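Local coordinates for protein glutamate racemase (Escherichia coli, PDB 2JFN) that belongs to the Asp/Glu/hydantoin racemase family of two-lobed alpha/beta proteins and, in this crystal, holds glutamic acid and uridine-5'-diphosphate-N-acetylmuramoyl-L-alanine at separate sites, at residues A232-T235 and A236-E240; L267-L270 and Q271-F275; E65-I68 and V69-V73; M257-P261 and G262-L266. One frame throughout, in Å; residues are numbered along the deposited sequence.

Interaction 1: residues A232-T235 and A236-E240. With UMA (uridine-5'-diphosphate-N-acetylmuramoyl-L-alanine), chain C.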
loop_
_atom_site.group_PDB
_atom_site.type_symbol
_atom_site.label_atom_id
_atom_site.label_comp_id
_atom_site.label_asym_id
_atom_site.label_seq_id
_atom_site.Cartn_x
_atom_site.Cartn_y
_atom_site.Cartn_z
ATOM N N ALA A 232 6.220 -1.354 9.338
ATOM C CA ALA A 232 7.660 -1.417 9.508
ATOM C C ALA A 232 7.956 -2.168 10.813
ATOM O O ALA A 232 8.740 -3.121 10.823
ATOM C CB ALA A 232 8.233 -0.012 9.559
ATOM N N ARG A 233 7.315 -1.747 11.904
ATOM C CA ARG A 233 7.518 -2.400 13.197
ATOM C C ARG A 233 7.142 -3.881 13.138
ATOM O O ARG A 233 7.849 -4.724 13.679
ATOM C CB ARG A 233 6.704 -1.697 14.295
ATOM C CG ARG A 233 7.209 -0.298 14.654
ATOM C CD ARG A 233 6.545 0.201 15.935
ATOM N NE ARG A 233 5.106 0.406 15.773
ATOM C CZ ARG A 233 4.565 1.505 15.254
ATOM N NH1 ARG A 233 5.340 2.503 14.855
ATOM N NH2 ARG A 233 3.249 1.602 15.120
ATOM N N ARG A 234 6.032 -4.201 12.481
ATOM C CA ARG A 234 5.608 -5.596 12.363
ATOM C C ARG A 234 6.634 -6.400 11.555
ATOM O O ARG A 234 6.889 -7.573 11.851
ATOM C CB ARG A 234 4.237 -5.681 11.691
ATOM C CG ARG A 234 3.731 -7.100 11.477
ATOM C CD ARG A 234 3.626 -7.886 12.788
ATOM N NE ARG A 234 2.950 -9.165 12.581
ATOM C CZ ARG A 234 2.759 -10.079 13.527
ATOM N NH1 ARG A 234 3.198 -9.859 14.760
ATOM N NH2 ARG A 234 2.124 -11.209 13.242
ATOM N N THR A 235 7.220 -5.762 10.545
ATOM C CA THR A 235 8.226 -6.399 9.696
ATOM C C THR A 235 9.480 -6.706 10.511
ATOM O O THR A 235 10.027 -7.813 10.438
ATOM C CB THR A 235 8.588 -5.490 8.495
ATOM O OG1 THR A 235 7.447 -5.379 7.635
ATOM C CG2 THR A 235 9.767 -6.066 7.697
ATOM N N ALA A 236 9.922 -5.729 11.297
ATOM C CA ALA A 236 11.097 -5.905 12.140
ATOM C C ALA A 236 10.854 -7.019 13.161
ATOM O O ALA A 236 11.757 -7.794 13.470
ATOM C CB ALA A 236 11.430 -4.600 12.857
ATOM N N TRP A 237 9.634 -7.110 13.682
ATOM C CA TRP A 237 9.323 -8.148 14.660
ATOM C C TRP A 237 9.357 -9.540 14.020
ATOM O O TRP A 237 9.862 -10.497 14.613
ATOM C CB TRP A 237 7.939 -7.920 15.274
ATOM C CG TRP A 237 7.656 -8.818 16.454
ATOM C CD1 TRP A 237 8.069 -8.630 17.747
ATOM C CD2 TRP A 237 6.931 -10.056 16.443
ATOM N NE1 TRP A 237 7.642 -9.674 18.539
ATOM C CE2 TRP A 237 6.943 -10.562 17.764
ATOM C CE3 TRP A 237 6.274 -10.789 15.445
ATOM C CZ2 TRP A 237 6.322 -11.768 18.113
ATOM C CZ3 TRP A 237 5.657 -11.991 15.793
ATOM C CH2 TRP A 237 5.686 -12.465 17.117
ATOM N N LEU A 238 8.812 -9.649 12.812
ATOM C CA LEU A 238 8.777 -10.926 12.109
ATOM C C LEU A 238 10.162 -11.367 11.663
ATOM O O LEU A 238 10.469 -12.560 11.659
ATOM C CB LEU A 238 7.841 -10.839 10.902
ATOM C CG LEU A 238 6.362 -10.679 11.252
ATOM C CD1 LEU A 238 5.557 -10.426 9.999
ATOM C CD2 LEU A 238 5.863 -11.930 11.961
ATOM N N LEU A 239 11.003 -10.414 11.286
ATOM C CA LEU A 239 12.349 -10.759 10.860
ATOM C C LEU A 239 13.125 -11.285 12.064
ATOM O O LEU A 239 14.141 -11.964 11.916
ATOM C CB LEU A 239 13.054 -9.537 10.269
ATOM C CG LEU A 239 12.525 -9.069 8.906
ATOM C CD1 LEU A 239 13.215 -7.782 8.496
ATOM C CD2 LEU A 239 12.752 -10.162 7.865
ATOM N N GLU A 240 12.624 -10.979 13.257
ATOM C CA GLU A 240 13.275 -11.404 14.488
ATOM C C GLU A 240 12.729 -12.699 15.061
ATOM O O GLU A 240 13.486 -13.508 15.588
ATOM C CB GLU A 240 13.157 -10.311 15.556
ATOM C CG GLU A 240 13.956 -9.051 15.259
ATOM C CD GLU A 240 15.428 -9.342 15.018
ATOM O OE1 GLU A 240 16.053 -10.007 15.878
ATOM O OE2 GLU A 240 15.959 -8.903 13.969
HETATM N N1 UMA C . -1.221 -2.604 10.516
HETATM C C2 UMA C . -1.466 -3.472 9.337
HETATM N N3 UMA C . -0.721 -4.640 9.296
HETATM C C4 UMA C . 0.217 -5.051 10.256
HETATM C C5 UMA C . 0.418 -4.113 11.439
HETATM C C6 UMA C . -0.291 -2.968 11.503
HETATM O O2 UMA C . -2.257 -3.201 8.446
HETATM O O4 UMA C . 0.817 -6.105 10.103
HETATM C C1B UMA C . -2.022 -1.330 10.574
HETATM C C2B UMA C . -3.402 -1.583 11.155
HETATM O "O2'" UMA C . -4.485 -0.836 10.475
HETATM C C3B UMA C . -3.352 -1.263 12.612
HETATM C C4B UMA C . -2.360 -0.116 12.555
HETATM O O4B UMA C . -1.492 -0.369 11.456
HETATM O O3B UMA C . -4.724 -0.908 12.933
HETATM C C5B UMA C . -1.506 0.027 13.750
HETATM O O5B UMA C . -0.987 -1.202 14.115
HETATM P PA UMA C . -0.184 -1.455 15.464
HETATM O O1A UMA C . 0.551 -2.703 15.216
HETATM O O2A UMA C . 0.609 -0.306 15.760
HETATM O O3A UMA C . -1.372 -1.726 16.532
HETATM P PB UMA C . -2.945 -1.951 16.394
HETATM O O1B UMA C . -3.619 -0.795 15.841
HETATM O O2B UMA C . -3.424 -2.485 17.673
HETATM O "O1'" UMA C . -2.954 -3.229 15.364
HETATM C "C1'" UMA C . -3.264 -4.586 15.684
HETATM C "C2'" UMA C . -2.376 -5.550 14.944
HETATM N "N2'" UMA C . -0.955 -5.373 15.297
HETATM C "C7'" UMA C . -0.270 -6.302 15.985
HETATM O "O7'" UMA C . -0.732 -7.417 16.211
HETATM C "C8'" UMA C . 1.121 -5.965 16.477
HETATM C "C3'" UMA C . -2.611 -5.359 13.436
HETATM O "O3'" UMA C . -1.838 -6.341 12.664
HETATM C "C4'" UMA C . -4.110 -5.507 13.079
HETATM O "O4'" UMA C . -4.323 -5.295 11.698
HETATM C "C5'" UMA C . -4.942 -4.519 13.902
HETATM O "O5'" UMA C . -4.664 -4.752 15.334
HETATM C "C6'" UMA C . -6.440 -4.685 13.722
HETATM O "O6'" UMA C . -6.821 -6.025 13.997
HETATM C C18 UMA C . -1.778 -7.780 12.832
HETATM C C19 UMA C . -2.687 -8.533 11.918
HETATM O O18 UMA C . -3.165 -9.603 12.248
HETATM C C20 UMA C . -0.295 -8.204 12.834
HETATM N N4 UMA C . -2.916 -7.941 10.734
HETATM C C21 UMA C . -3.647 -8.536 9.606
HETATM C C22 UMA C . -3.173 -9.962 9.193
HETATM O O19 UMA C . -1.968 -10.241 9.381
HETATM O O20 UMA C . -4.008 -10.769 8.710
HETATM C C23 UMA C . -3.557 -7.599 8.395
#
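Thr235 O receives the backbone N-H of Leu239, with 2.9 Å between Leu239 N and Thr235 O, while Leu239 CG leans on the same oxygen. Ala236, Trp237 and Leu238 repeat this i to i+4 bond to Ala232, Arg233 and Arg234, so the backbone is plain alpha helix. Arg234 is sandwiched: CG stands opposite the backbone N (chi1 178°) and the chain kinks at the next bond (chi2 58°), which lays the guanidinium between Leu238 and the ligand. One face has the C20 methyl of UMA above it, Arg234 NE lying 3.4 Å from UMA C20; the opposite face has Leu238 CD2 3.9 Å from Arg234 CZ. The indole of Trp237 runs alongside with its plane only 5° from that of the guanidinium, and Arg234 NH1 comes within 3.3 Å of Trp237 CE3. Lower on the same chain, Arg234 CG is 3.4 Å from UMA O4 of the uracil. Arg233, its chain bent at chi3, turns toward the diphosphate and presents NH2 edge-on in a weak hydrogen bond, 3.3 Å from Arg233 NH2 to UMA O2A. On the inner side, Thr235 OG1 is held by Ile231 O, and Thr235 CG2 and Leu239 CD1 lie side by side, 3.9 Å apart, near Leu87 of strand 87-90. Helix 228-241 thus supplies one wall of the UMA pocket, which Arg104 and Lys119 help to complete.

Interaction 2: residues L267-L270 and Q271-F275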
loop_
_atom_site.group_PDB
_atom_site.type_symbol
_atom_site.label_atom_id
_atom_site.label_comp_id
_atom_site.label_asym_id
_atom_site.label_seq_id
_atom_site.Cartn_x
_atom_site.Cartn_y
_atom_site.Cartn_z
ATOM N N LEU A 267 11.382 4.402 -13.572
ATOM C CA LEU A 267 12.791 4.182 -13.285
ATOM C C LEU A 267 13.462 5.235 -12.400
ATOM O O LEU A 267 14.059 4.891 -11.387
ATOM C CB LEU A 267 13.585 4.021 -14.585
ATOM C CG LEU A 267 15.038 3.585 -14.391
ATOM C CD1 LEU A 267 15.090 2.216 -13.706
ATOM C CD2 LEU A 267 15.728 3.521 -15.751
ATOM N N PRO A 268 13.375 6.525 -12.769
ATOM C CA PRO A 268 14.010 7.561 -11.944
ATOM C C PRO A 268 13.509 7.600 -10.492
ATOM O O PRO A 268 14.302 7.760 -9.567
ATOM C CB PRO A 268 13.721 8.847 -12.719
ATOM C CG PRO A 268 12.450 8.533 -13.455
ATOM C CD PRO A 268 12.682 7.122 -13.922
ATOM N N VAL A 269 12.203 7.451 -10.295
ATOM C CA VAL A 269 11.638 7.460 -8.945
ATOM C C VAL A 269 12.076 6.199 -8.206
ATOM O O VAL A 269 12.494 6.264 -7.047
ATOM C CB VAL A 269 10.098 7.557 -8.986
ATOM C CG1 VAL A 269 9.511 7.460 -7.577
ATOM C CG2 VAL A 269 9.701 8.892 -9.602
ATOM N N LEU A 270 12.006 5.052 -8.877
ATOM C CA LEU A 270 12.433 3.810 -8.259
ATOM C C LEU A 270 13.891 3.937 -7.805
ATOM O O LEU A 270 14.261 3.472 -6.722
ATOM C CB LEU A 270 12.279 2.641 -9.245
ATOM C CG LEU A 270 10.839 2.188 -9.548
ATOM C CD1 LEU A 270 10.844 1.157 -10.668
ATOM C CD2 LEU A 270 10.211 1.596 -8.288
ATOM N N GLN A 271 14.716 4.579 -8.629
ATOM C CA GLN A 271 16.126 4.758 -8.294
ATOM C C GLN A 271 16.288 5.678 -7.082
ATOM O O GLN A 271 17.118 5.412 -6.211
ATOM C CB GLN A 271 16.894 5.288 -9.515
ATOM C CG GLN A 271 17.146 4.192 -10.556
ATOM C CD GLN A 271 17.797 4.697 -11.838
ATOM O OE1 GLN A 271 18.398 3.920 -12.584
ATOM N NE2 GLN A 271 17.669 5.990 -12.105
ATOM N N ARG A 272 15.490 6.742 -7.018
ATOM C CA ARG A 272 15.531 7.651 -5.873
ATOM C C ARG A 272 15.129 6.895 -4.601
ATOM O O ARG A 272 15.590 7.222 -3.505
ATOM C CB ARG A 272 14.587 8.846 -6.075
ATOM C CG ARG A 272 15.175 9.978 -6.917
ATOM C CD ARG A 272 14.447 11.302 -6.673
ATOM N NE ARG A 272 13.105 11.330 -7.250
ATOM C CZ ARG A 272 12.853 11.375 -8.557
ATOM N NH1 ARG A 272 13.857 11.404 -9.430
ATOM N NH2 ARG A 272 11.598 11.388 -8.993
ATOM N N TYR A 273 14.274 5.884 -4.752
ATOM C CA TYR A 273 13.831 5.075 -3.617
ATOM C C TYR A 273 14.848 4.016 -3.192
ATOM O O TYR A 273 14.700 3.393 -2.141
ATOM C CB TYR A 273 12.492 4.387 -3.918
ATOM C CG TYR A 273 11.277 5.186 -3.502
ATOM C CD1 TYR A 273 10.596 5.991 -4.415
ATOM C CD2 TYR A 273 10.814 5.146 -2.186
ATOM C CE1 TYR A 273 9.486 6.736 -4.029
ATOM C CE2 TYR A 273 9.704 5.885 -1.790
ATOM C CZ TYR A 273 9.046 6.677 -2.713
ATOM O OH TYR A 273 7.952 7.413 -2.320
ATOM N N GLY A 274 15.879 3.800 -4.002
ATOM C CA GLY A 274 16.882 2.818 -3.632
ATOM C C GLY A 274 16.929 1.564 -4.489
ATOM O O GLY A 274 17.621 0.607 -4.147
ATOM N N PHE A 275 16.188 1.553 -5.591
ATOM C CA PHE A 275 16.191 0.400 -6.487
ATOM C C PHE A 275 16.939 0.818 -7.743
ATOM O O PHE A 275 16.428 1.592 -8.550
ATOM C CB PHE A 275 14.763 -0.027 -6.843
ATOM C CG PHE A 275 13.933 -0.409 -5.650
ATOM C CD1 PHE A 275 13.093 0.520 -5.043
ATOM C CD2 PHE A 275 14.024 -1.685 -5.108
ATOM C CE1 PHE A 275 12.354 0.183 -3.906
ATOM C CE2 PHE A 275 13.291 -2.034 -3.974
ATOM C CZ PHE A 275 12.454 -1.095 -3.370
#
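Arg272 folds back over the turn that precedes it. Its CB lies 3.5 Å from Val269 O and its CG 3.6 Å from Pro268 O; the chain then bends at chi3 (-72°), bringing the guanidinium over the backbone, with Pro268 O and Val269 CA beneath one face, both displaced toward its rim. At the tip, NH1 lies above Pro268 O, 3.7 Å from Arg272 NH1 to Pro268 O, while Arg272 NH2 comes within 3.2 Å of Val269 CG2, the branch beside the valine's own backbone N. The other branch, Val269 CG1, meets the ring of Tyr273 in its plane, at the edge, 3.6 Å from Tyr273 CE1, the two side chains pointing the same way. A Schellman motif ends helix 267-272 here: Gly274 takes a positive phi of 111°, the backbone conformation by which the glycine closes the motif, Phe275 N reaches back to Leu270 O at 2.9 Å, and Gly274 N bonds Gln271 O at 3.0 Å. Leu270 O also receives a weak bond from Tyr273 N, whose stronger partner is Val269 O. Beyond the turn, Phe275 CB sits 3.5 Å from Leu270 O, which lies at the edge of the phenylalanine ring. The phenyl group then meets Tyr37 with planes at about 45° and packs on Ala254 of strand 253-256, whereas Tyr273 rests on Leu34, Asp38 and Arg41 of helix 33-43.

Interaction 3: residues E65-I68 and V69-V73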
loop_
_atom_site.group_PDB
_atom_site.type_symbol
_atom_site.label_atom_id
_atom_site.label_comp_id
_atom_site.label_asym_id
_atom_site.label_seq_id
_atom_site.Cartn_x
_atom_site.Cartn_y
_atom_site.Cartn_z
ATOM N N GLU A 65 -12.328 -10.685 -6.972
ATOM C CA GLU A 65 -11.504 -11.199 -5.887
ATOM C C GLU A 65 -10.837 -12.524 -6.233
ATOM O O GLU A 65 -9.697 -12.760 -5.836
ATOM C CB GLU A 65 -12.328 -11.331 -4.600
ATOM C CG GLU A 65 -12.432 -10.026 -3.814
ATOM C CD GLU A 65 -13.310 -10.136 -2.572
ATOM O OE1 GLU A 65 -13.215 -11.159 -1.852
ATOM O OE2 GLU A 65 -14.083 -9.188 -2.306
ATOM N N ALA A 66 -11.533 -13.382 -6.977
ATOM C CA ALA A 66 -10.972 -14.676 -7.371
ATOM C C ALA A 66 -9.708 -14.476 -8.221
ATOM O O ALA A 66 -8.725 -15.213 -8.087
ATOM C CB ALA A 66 -12.002 -15.482 -8.147
ATOM N N PHE A 67 -9.739 -13.481 -9.099
ATOM C CA PHE A 67 -8.584 -13.188 -9.938
ATOM C C PHE A 67 -7.437 -12.673 -9.073
ATOM O O PHE A 67 -6.313 -13.165 -9.164
ATOM C CB PHE A 67 -8.918 -12.124 -10.992
ATOM C CG PHE A 67 -7.699 -11.509 -11.623
ATOM C CD1 PHE A 67 -6.952 -12.214 -12.565
ATOM C CD2 PHE A 67 -7.248 -10.261 -11.207
ATOM C CE1 PHE A 67 -5.764 -11.683 -13.082
ATOM C CE2 PHE A 67 -6.059 -9.723 -11.719
ATOM C CZ PHE A 67 -5.319 -10.439 -12.657
ATOM N N ILE A 68 -7.732 -11.680 -8.237
ATOM C CA ILE A 68 -6.731 -11.075 -7.363
ATOM C C ILE A 68 -5.940 -12.089 -6.531
ATOM O O ILE A 68 -4.708 -12.041 -6.495
ATOM C CB ILE A 68 -7.374 -10.034 -6.405
ATOM C CG1 ILE A 68 -7.913 -8.846 -7.213
ATOM C CG2 ILE A 68 -6.345 -9.546 -5.385
ATOM C CD1 ILE A 68 -8.472 -7.715 -6.362
ATOM N N VAL A 69 -6.639 -13.000 -5.859
ATOM C CA VAL A 69 -5.960 -13.999 -5.039
ATOM C C VAL A 69 -4.984 -14.823 -5.875
ATOM O O VAL A 69 -3.818 -14.964 -5.505
ATOM C CB VAL A 69 -6.972 -14.953 -4.357
ATOM C CG1 VAL A 69 -6.228 -16.033 -3.574
ATOM C CG2 VAL A 69 -7.885 -14.158 -3.425
ATOM N N GLU A 70 -5.458 -15.348 -7.004
ATOM C CA GLU A 70 -4.623 -16.166 -7.881
ATOM C C GLU A 70 -3.430 -15.386 -8.426
ATOM O O GLU A 70 -2.310 -15.905 -8.504
ATOM C CB GLU A 70 -5.436 -16.706 -9.067
ATOM C CG GLU A 70 -6.542 -17.709 -8.715
ATOM C CD GLU A 70 -6.029 -18.938 -7.976
ATOM O OE1 GLU A 70 -4.945 -19.454 -8.334
ATOM O OE2 GLU A 70 -6.717 -19.398 -7.038
ATOM N N ARG A 71 -3.686 -14.144 -8.811
ATOM C CA ARG A 71 -2.657 -13.278 -9.373
ATOM C C ARG A 71 -1.547 -12.964 -8.377
ATOM O O ARG A 71 -0.369 -13.105 -8.700
ATOM C CB ARG A 71 -3.291 -11.978 -9.876
ATOM C CG ARG A 71 -2.322 -10.998 -10.523
ATOM C CD ARG A 71 -1.685 -11.562 -11.789
ATOM N NE ARG A 71 -0.882 -10.538 -12.460
ATOM C CZ ARG A 71 -0.099 -10.759 -13.510
ATOM N NH1 ARG A 71 0.000 -11.979 -14.029
ATOM N NH2 ARG A 71 0.595 -9.759 -14.035
ATOM N N VAL A 72 -1.917 -12.546 -7.168
ATOM C CA VAL A 72 -0.911 -12.213 -6.166
ATOM C C VAL A 72 -0.105 -13.448 -5.757
ATOM O O VAL A 72 1.104 -13.363 -5.545
ATOM C CB VAL A 72 -1.554 -11.556 -4.927
ATOM C CG1 VAL A 72 -0.483 -11.222 -3.901
ATOM C CG2 VAL A 72 -2.288 -10.277 -5.351
ATOM N N VAL A 73 -0.768 -14.594 -5.653
ATOM C CA VAL A 73 -0.071 -15.828 -5.308
ATOM C C VAL A 73 0.927 -16.162 -6.432
ATOM O O VAL A 73 2.047 -16.581 -6.163
ATOM C CB VAL A 73 -1.058 -17.010 -5.126
ATOM C CG1 VAL A 73 -0.295 -18.337 -5.072
ATOM C CG2 VAL A 73 -1.853 -16.833 -3.839
#
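The phenyl ring of Phe67 has the aliphatic stem of Arg71 over one face. Arg71 CB stands 4.1 Å from the centroid of the Phe67 ring and 22° off its normal, a CH-pi contact displaced toward the rim, and Arg71 CG approaches to 3.7 Å from Phe67 CZ. Four residues apart on the helix, and each with CG opposite its backbone N (chi1 164° in Phe67), the two side chains run the same way. The guanidinium lies farther on, its plane 21° from that of the ring, and Phe67 CZ meets it obliquely; the contact is therefore made by methylenes rather than by the charge. That charge is held from outside the helix, by Asp54 at NE and by the terminal carboxylate of Gly285 at NH1, which together fix the rotation of the buried guanidinium. In the backbone, Arg71 N lies 2.8 Å from Phe67 O and Val72 N 2.9 Å from Ile68 O, whereas the bond from Glu70 N to Ala66 O is weak. On another side of the helix, Ile68 CG2 and Val72 CG2 run side by side at 4.1 Å. Val69 CG2 settles 3.3 Å from Glu65 O, while Glu65 itself turns to a salt bridge with Arg141. This is the opening of helix 65-82, a helix of the alpha/beta fold, packed against helix 93-106. It starts shortly after pocket residues Phe58 to Gly61, and the Ile68 side chain lies about 7 Å from the bound glutamic acid.

Interaction 4: residues M257-P261 and G262-L266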
loop_
_atom_site.group_PDB
_atom_site.type_symbol
_atom_site.label_atom_id
_atom_site.label_comp_id
_atom_site.label_asym_id
_atom_site.label_seq_id
_atom_site.Cartn_x
_atom_site.Cartn_y
_atom_site.Cartn_z
ATOM N N MET A 257 5.669 -6.439 -14.207
ATOM C CA MET A 257 5.191 -7.659 -14.857
ATOM C C MET A 257 5.251 -7.547 -16.380
ATOM O O MET A 257 5.108 -8.541 -17.092
ATOM C CB MET A 257 3.766 -7.994 -14.399
ATOM C CG MET A 257 3.627 -8.168 -12.882
ATOM S SD MET A 257 4.899 -9.227 -12.110
ATOM C CE MET A 257 5.441 -8.169 -10.748
ATOM N N ALA A 258 5.481 -6.335 -16.867
ATOM C CA ALA A 258 5.590 -6.082 -18.298
ATOM C C ALA A 258 6.439 -4.836 -18.482
ATOM O O ALA A 258 6.188 -3.810 -17.853
ATOM C CB ALA A 258 4.209 -5.872 -18.915
ATOM N N MET A 259 7.449 -4.931 -19.337
ATOM C CA MET A 259 8.331 -3.800 -19.589
ATOM C C MET A 259 7.639 -2.865 -20.571
ATOM O O MET A 259 7.904 -2.892 -21.772
ATOM C CB MET A 259 9.661 -4.297 -20.156
ATOM C CG MET A 259 10.783 -3.279 -20.105
ATOM S SD MET A 259 11.164 -2.752 -18.422
ATOM C CE MET A 259 12.058 -4.149 -17.805
ATOM N N THR A 260 6.736 -2.047 -20.042
ATOM C CA THR A 260 5.969 -1.097 -20.834
ATOM C C THR A 260 6.521 0.308 -20.645
ATOM O O THR A 260 7.342 0.551 -19.758
ATOM C CB THR A 260 4.508 -1.060 -20.374
ATOM O OG1 THR A 260 4.452 -0.522 -19.043
ATOM C CG2 THR A 260 3.906 -2.453 -20.380
ATOM N N PRO A 261 6.076 1.259 -21.476
ATOM C CA PRO A 261 6.586 2.618 -21.300
ATOM C C PRO A 261 6.204 3.136 -19.914
ATOM O O PRO A 261 6.994 3.808 -19.261
ATOM C CB PRO A 261 5.905 3.388 -22.429
ATOM C CG PRO A 261 5.816 2.345 -23.519
ATOM C CD PRO A 261 5.338 1.133 -22.749
ATOM N N GLY A 262 4.992 2.807 -19.465
ATOM C CA GLY A 262 4.547 3.249 -18.153
ATOM C C GLY A 262 5.451 2.765 -17.027
ATOM O O GLY A 262 5.840 3.540 -16.158
ATOM N N ALA A 263 5.784 1.481 -17.038
ATOM C CA ALA A 263 6.657 0.917 -16.020
ATOM C C ALA A 263 8.046 1.542 -16.108
ATOM O O ALA A 263 8.659 1.872 -15.092
ATOM C CB ALA A 263 6.755 -0.594 -16.193
ATOM N N GLU A 264 8.540 1.704 -17.332
ATOM C CA GLU A 264 9.865 2.275 -17.548
ATOM C C GLU A 264 9.947 3.711 -17.034
ATOM O O GLU A 264 10.983 4.134 -16.519
ATOM C CB GLU A 264 10.213 2.197 -19.042
ATOM C CG GLU A 264 10.221 0.766 -19.559
ATOM C CD GLU A 264 10.099 0.653 -21.073
ATOM O OE1 GLU A 264 9.630 1.606 -21.723
ATOM O OE2 GLU A 264 10.456 -0.415 -21.610
ATOM N N GLN A 265 8.848 4.448 -17.152
ATOM C CA GLN A 265 8.813 5.830 -16.698
ATOM C C GLN A 265 8.990 5.978 -15.188
ATOM O O GLN A 265 9.210 7.082 -14.696
ATOM C CB GLN A 265 7.509 6.496 -17.137
ATOM C CG GLN A 265 7.349 6.502 -18.639
ATOM C CD GLN A 265 6.107 7.225 -19.104
ATOM O OE1 GLN A 265 5.774 7.193 -20.291
ATOM N NE2 GLN A 265 5.415 7.890 -18.177
ATOM N N LEU A 266 8.889 4.872 -14.461
ATOM C CA LEU A 266 9.067 4.896 -13.009
ATOM C C LEU A 266 10.531 4.739 -12.606
ATOM O O LEU A 266 10.885 4.928 -11.437
ATOM C CB LEU A 266 8.262 3.771 -12.351
ATOM C CG LEU A 266 6.749 3.958 -12.301
ATOM C CD1 LEU A 266 6.114 2.767 -11.593
ATOM C CD2 LEU A 266 6.425 5.260 -11.574
#
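A threonine N-cap starts the short helix 261-264. Thr260 OG1 accepts the N-H of Ala263 at 3.1 Å, measured from Ala263 N, and the bond is nearly straight at 170°. The hydroxyl gets there because chi1 (66°) sets OG1 between the backbone N and the carbonyl carbon, facing the first turn. Ala263 CB lies 3.7 Å from Thr260 OG1 and equally far from Ala258 O, so the methyl packs against both the capping oxygen and the carbonyl of the preceding turn. The lead-in is an inverse gamma turn centred on Met259, in which Thr260 N makes a weak bond to Ala258 O; it swings the chain out of strand 253-256 and into the helix, with Pro261 in the first position after the cap. Asn55 backs this turn, its ND2 binding Ala258 O and, weakly, Thr260 OG1, and its OD1 accepting from Met257 N. On the outer side Glu264 extends beyond CG and crosses Met259 at about a right angle. Glu264 OE2 comes within 3.3 Å of Met259 CG, and the other carboxylate oxygen, Glu264 OE1, is 3.2 Å from Pro261 CA, although the fine placement of the Glu264 side chain is doubtful. Inward, Ala263 and Leu266 pack on Phe53 of strand 48-53, while Gln265 and Leu266 touch His174 of helix 163-174.

In the fold
From the N terminus, interaction 3 comes first, near the start of helix 65-82, followed by interaction 1 in helix 228-241, then interactions 4 and 2. Each joins neighbouring turns or a cap; none closes a long loop, and none nests in or crosses another. Interaction 4 leads directly into interaction 2 between strands 253-256 and 277-280, the first starting helix 261-264 and the second ending helix 267-272, with centres 13 Å apart. Interactions 3 and 4 touch, Arg71 NH2 lying 3.6 Å from Met257 CG, linking an early helix to the late loop. Interaction 1 stands apart at the UMA site, centres 24 to 31 Å from the others.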